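Local coordinates for protein NAD-dependent aldehyde dehydrogenase (Sinorhizobium meliloti, PDB 3U4J) that probably oxidises aldehydes to carboxylic acids with NAD or NADP as electron acceptor, at residues Pro170-Pro174 and Phe175-Ser179; Val296-Ala300 and Gly301-Ile305. All blocks are in the same frame, centred on the assembly; numbering follows the deposited sequence.

Contact 1: residues Pro170-Pro174 and Phe175-Ser179; sequences PWNFP and FIIAS
The backbone turns into helix 174-187 through Phe173, the N-cap residue, whose carbonyl O takes a nearly linear bond from Ile177 N (3.0 Å, N-H...O 166°), and Pro174 O repeats the pattern one residue on with Ala178 N at 3.1 Å. Ile177 answers with its side chain as well. Its CG1 lies anti to its own carbonyl carbon (chi1 -67°) and the chain runs on extended, bringing CD1 to Pro170. There CD1 meets Pro170 CG tip to tip at 3.3 Å, tighter than usual for two carbons, and also touches Phe173 CB at 3.8 Å. The Asn172 side chain crosses that of Ile177 at about a right angle, its OD1 3.9 Å from Ile177 CD1, and OD1 accepts a weak bond from Phe173 N. The Pro-Trp-Asn-Phe-Pro sequence is a signature of aldehyde dehydrogenases; here it leads from strand 153-168 into the helix of a beta-alpha-beta crossover that returns to the parallel strand 191-195. With the Ile177 branch cut back to a methyl, as in an alanine here, the CD1 contacts with Pro170 CG and Phe173 CB would probably be lost, leaving a gap between Pro170 and the first helical turn. Farther along, Phe175 O is gripped twice, by Ser179 N and, at 3.0 Å, by Ser179 OG, from opposite faces of its carbonyl plane. Glu109 accepts from Phe175 N, while Phe175 and Ile176 pack against helix 117-138.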
loop_
_atom_site.group_PDB
_atom_site.type_symbol
_atom_site.label_atom_id
_atom_site.label_comp_id
_atom_site.label_asym_id
_atom_site.label_seq_id
_atom_site.Cartn_x
_atom_site.Cartn_y
_atom_site.Cartn_z
ATOM N N PRO A 170 -4.028 -31.464 0.938
ATOM C CA PRO A 170 -3.274 -32.735 0.943
ATOM C C PRO A 170 -3.219 -33.403 2.301
ATOM O O PRO A 170 -3.674 -32.824 3.301
ATOM C CB PRO A 170 -1.865 -32.300 0.540
ATOM C CG PRO A 170 -1.722 -30.977 1.191
ATOM C CD PRO A 170 -3.125 -30.314 1.141
ATOM N N TRP A 171 -2.656 -34.615 2.336
ATOM C CA TRP A 171 -2.620 -35.419 3.561
ATOM C C TRP A 171 -1.461 -35.076 4.502
ATOM O O TRP A 171 -1.431 -35.529 5.637
ATOM C CB TRP A 171 -2.562 -36.901 3.190
ATOM C CG TRP A 171 -1.530 -37.237 2.102
ATOM C CD1 TRP A 171 -1.770 -37.467 0.758
ATOM C CD2 TRP A 171 -0.113 -37.383 2.285
ATOM N NE1 TRP A 171 -0.576 -37.746 0.107
ATOM C CE2 TRP A 171 0.446 -37.722 1.025
ATOM C CE3 TRP A 171 0.732 -37.288 3.394
ATOM C CZ2 TRP A 171 1.816 -37.943 0.852
ATOM C CZ3 TRP A 171 2.102 -37.544 3.223
ATOM C CH2 TRP A 171 2.620 -37.864 1.960
ATOM N N ASN A 172 -0.517 -34.271 4.049
ATOM C CA ASN A 172 0.664 -34.042 4.877
ATOM C C ASN A 172 0.479 -33.004 5.978
ATOM O O ASN A 172 1.030 -33.171 7.070
ATOM C CB ASN A 172 1.901 -33.762 4.028
ATOM C CG ASN A 172 1.797 -32.471 3.189
ATOM O OD1 ASN A 172 0.703 -31.949 2.915
ATOM N ND2 ASN A 172 2.959 -31.963 2.758
ATOM N N PHE A 173 -0.271 -31.948 5.685
ATOM C CA PHE A 173 -0.569 -30.901 6.684
ATOM C C PHE A 173 -2.039 -30.484 6.568
ATOM O O PHE A 173 -2.341 -29.365 6.145
ATOM C CB PHE A 173 0.311 -29.660 6.472
ATOM C CG PHE A 173 1.779 -29.898 6.672
ATOM C CD1 PHE A 173 2.324 -29.904 7.948
ATOM C CD2 PHE A 173 2.607 -30.093 5.578
ATOM C CE1 PHE A 173 3.721 -30.124 8.134
ATOM C CE2 PHE A 173 3.989 -30.317 5.735
ATOM C CZ PHE A 173 4.541 -30.318 7.019
ATOM N N PRO A 174 -2.955 -31.382 6.918
ATOM C CA PRO A 174 -4.351 -31.086 6.581
ATOM C C PRO A 174 -4.878 -29.860 7.298
ATOM O O PRO A 174 -5.504 -29.013 6.650
ATOM C CB PRO A 174 -5.113 -32.326 7.043
ATOM C CG PRO A 174 -4.072 -33.412 7.097
ATOM C CD PRO A 174 -2.821 -32.687 7.574
ATOM N N PHE A 175 -4.612 -29.738 8.597
ATOM C CA PHE A 175 -5.220 -28.645 9.341
ATOM C C PHE A 175 -4.564 -27.330 8.946
ATOM O O PHE A 175 -5.232 -26.285 8.804
ATOM C CB PHE A 175 -5.158 -28.888 10.859
ATOM C CG PHE A 175 -6.233 -28.147 11.644
ATOM C CD1 PHE A 175 -7.586 -28.470 11.486
ATOM C CD2 PHE A 175 -5.896 -27.159 12.564
ATOM C CE1 PHE A 175 -8.573 -27.834 12.229
ATOM C CE2 PHE A 175 -6.902 -26.479 13.317
ATOM C CZ PHE A 175 -8.213 -26.819 13.157
ATOM N N ILE A 176 -3.240 -27.382 8.782
ATOM C CA ILE A 176 -2.482 -26.192 8.410
ATOM C C ILE A 176 -2.944 -25.625 7.094
ATOM O O ILE A 176 -3.207 -24.418 6.983
ATOM C CB ILE A 176 -0.956 -26.472 8.372
ATOM C CG1 ILE A 176 -0.416 -26.587 9.809
ATOM C CG2 ILE A 176 -0.235 -25.397 7.567
ATOM C CD1 ILE A 176 0.076 -25.273 10.406
ATOM N N ILE A 177 -3.051 -26.482 6.084
ATOM C CA ILE A 177 -3.375 -25.999 4.752
ATOM C C ILE A 177 -4.803 -25.464 4.712
ATOM O O ILE A 177 -5.060 -24.442 4.075
ATOM C CB ILE A 177 -3.006 -27.044 3.647
ATOM C CG1 ILE A 177 -1.452 -27.148 3.634
ATOM C CG2 ILE A 177 -3.430 -26.562 2.253
ATOM C CD1 ILE A 177 -0.898 -28.417 3.091
ATOM N N ALA A 178 -5.722 -26.128 5.406
ATOM C CA ALA A 178 -7.090 -25.580 5.503
ATOM C C ALA A 178 -7.036 -24.159 6.110
ATOM O O ALA A 178 -7.682 -23.214 5.596
ATOM C CB ALA A 178 -7.949 -26.483 6.345
ATOM N N SER A 179 -6.230 -24.026 7.169
ATOM C CA SER A 179 -6.096 -22.788 7.907
ATOM C C SER A 179 -5.297 -21.699 7.166
ATOM O O SER A 179 -5.424 -20.520 7.496
ATOM C CB SER A 179 -5.496 -23.056 9.290
ATOM O OG SER A 179 -6.389 -23.813 10.086
#

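Contact 2: residues Val296-Ala300 and Gly301-Ile305; sequences VYHNA and GQCCI
Gly301 N donates to His298 O at 2.9 Å, a moderately bent bond (N-H...O 142°) whose donor stands above the carbonyl plane instead of on a lone pair. The next amide does much the same: Gln302 N reaches Asn299 O at 3.0 Å, again from well above the plane. With Ala300 N bonded to Tyr297 O, three successive amides thus reach back three residues each. The reason lies in the backbone, since Asn299, Ala300 and Gly301 all have positive phi and wind one short left-handed turn at the C-terminal end of helix 285-297. Gly301 leaves little room for a side chain: its CA already lies 3.1 Å from Val296 O, a CB would come too close to that oxygen and to Ala300 O, and the positive phi also favours glycine. Gln302 then centres an inverse gamma turn, closed by a weak bond from Cys303 N to Gly301 O. The run Gly301 to Cys304 matches the Gly-Gln-x-Cys signature which, in aldehyde dehydrogenases, carries the nucleophilic cysteine, so the left-handed turn is what delivers the chain from the helix to that segment. Side chains follow the same fold-back. Gln302 CB rests on Asn299 O at 3.4 Å. The edge of the His298 imidazole is met, near the ring plane and 4.1 Å from CD2, by Cys303 SG, which a chi1 of 177° turns away from the backbone N. Asn299 CB lies over the rim of one face of that same ring, and Tyr294 packs against it with its plane steeply inclined. Before the turn, Val296 CG1 sits 3.6 Å above the plane of the Tyr297 ring, toward its rim; the Tyr297 hydroxyl is hydrogen-bonded to Ser328, and its side chain also packs on Trp504 of a second subunit.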
loop_
_atom_site.group_PDB
_atom_site.type_symbol
_atom_site.label_atom_id
_atom_site.label_comp_id
_atom_site.label_asym_id
_atom_site.label_seq_id
_atom_site.Cartn_x
_atom_site.Cartn_y
_atom_site.Cartn_z
ATOM N N VAL A 296 15.008 -31.739 6.434
ATOM C CA VAL A 296 14.720 -32.988 5.711
ATOM C C VAL A 296 13.831 -33.948 6.512
ATOM O O VAL A 296 13.033 -34.694 5.928
ATOM C CB VAL A 296 16.022 -33.691 5.171
ATOM C CG1 VAL A 296 16.923 -34.159 6.298
ATOM C CG2 VAL A 296 15.660 -34.861 4.229
ATOM N N TYR A 297 13.941 -33.897 7.838
ATOM C CA TYR A 297 13.171 -34.802 8.699
ATOM C C TYR A 297 11.805 -34.288 9.162
ATOM O O TYR A 297 10.963 -35.072 9.619
ATOM C CB TYR A 297 14.002 -35.195 9.914
ATOM C CG TYR A 297 15.320 -35.844 9.540
ATOM C CD1 TYR A 297 15.395 -36.710 8.447
ATOM C CD2 TYR A 297 16.492 -35.596 10.280
ATOM C CE1 TYR A 297 16.604 -37.297 8.077
ATOM C CE2 TYR A 297 17.711 -36.215 9.927
ATOM C CZ TYR A 297 17.737 -37.060 8.825
ATOM O OH TYR A 297 18.894 -37.685 8.444
ATOM N N HIS A 298 11.597 -32.983 9.084
ATOM C CA HIS A 298 10.326 -32.400 9.466
ATOM C C HIS A 298 9.207 -33.119 8.725
ATOM O O HIS A 298 9.264 -33.285 7.501
ATOM C CB HIS A 298 10.303 -30.913 9.112
ATOM C CG HIS A 298 8.979 -30.259 9.374
ATOM N ND1 HIS A 298 8.398 -30.240 10.620
ATOM C CD2 HIS A 298 8.115 -29.624 8.542
ATOM C CE1 HIS A 298 7.243 -29.599 10.556
ATOM N NE2 HIS A 298 7.043 -29.227 9.303
ATOM N N ASN A 299 8.199 -33.547 9.476
ATOM C CA ASN A 299 7.087 -34.295 8.918
ATOM C C ASN A 299 7.525 -35.552 8.179
ATOM O O ASN A 299 6.864 -35.997 7.241
ATOM C CB ASN A 299 6.253 -33.402 7.998
ATOM C CG ASN A 299 4.783 -33.719 8.077
ATOM O OD1 ASN A 299 4.100 -33.861 7.053
ATOM N ND2 ASN A 299 4.279 -33.806 9.286
ATOM N N ALA A 300 8.661 -36.107 8.590
ATOM C CA ALA A 300 9.230 -37.294 7.956
ATOM C C ALA A 300 9.558 -37.022 6.474
ATOM O O ALA A 300 9.525 -37.927 5.634
ATOM C CB ALA A 300 8.296 -38.537 8.155
ATOM N N GLY A 301 9.900 -35.759 6.181
ATOM C CA GLY A 301 10.209 -35.311 4.830
ATOM C C GLY A 301 9.030 -35.258 3.883
ATOM O O GLY A 301 9.223 -35.014 2.690
ATOM N N GLN A 302 7.816 -35.495 4.402
ATOM C CA GLN A 302 6.610 -35.419 3.591
ATOM C C GLN A 302 6.161 -33.945 3.631
ATOM O O GLN A 302 5.217 -33.571 4.348
ATOM C CB GLN A 302 5.525 -36.325 4.170
ATOM C CG GLN A 302 5.908 -37.811 4.185
ATOM C CD GLN A 302 5.041 -38.627 5.120
ATOM O OE1 GLN A 302 4.866 -38.299 6.314
ATOM N NE2 GLN A 302 4.531 -39.697 4.612
ATOM N N CYS A 303 6.856 -33.117 2.858
ATOM C CA CYS A 303 6.762 -31.656 3.045
ATOM C C CYS A 303 7.273 -30.979 1.788
ATOM O O CYS A 303 8.414 -31.220 1.348
ATOM C CB CYS A 303 7.593 -31.219 4.266
ATOM S SG CYS A 303 7.576 -29.430 4.500
ATOM N N CYS A 304 6.420 -30.141 1.195
ATOM C CA CYS A 304 6.758 -29.445 -0.044
ATOM C C CYS A 304 7.936 -28.458 0.106
ATOM O O CYS A 304 8.665 -28.220 -0.857
ATOM C CB CYS A 304 5.509 -28.724 -0.576
ATOM S SG CYS A 304 4.224 -29.986 -1.021
ATOM N N ILE A 305 8.093 -27.893 1.303
ATOM C CA ILE A 305 9.202 -26.970 1.612
ATOM C C ILE A 305 10.386 -27.673 2.313
ATOM O O ILE A 305 11.208 -27.031 2.951
ATOM C CB ILE A 305 8.720 -25.730 2.437
ATOM C CG1 ILE A 305 8.060 -26.135 3.776
ATOM C CG2 ILE A 305 7.765 -24.891 1.577
ATOM C CD1 ILE A 305 7.867 -24.981 4.770
#

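Contact 1 comes first along the chain and contact 2 more than a hundred residues later, yet their centres are only about 13 Å apart. They are attached to different sheets: residues 170-179 follow strand 153-168 of one, whereas residues 296-305 lead from helix 285-297 to strand 307-313 of the other. The two turns meet directly. Asn172 ND2 probably donates to Gln302 O at 3.2 Å, Trp171 packs on Gln302, and Phe173 CZ approaches His298 NE2 at 3.6 Å. Two family signatures are thereby brought together where the domains face each other, consistent with the active-site position they hold in related aldehyde dehydrogenases and away from the calcium site at Leu17 and Glu50.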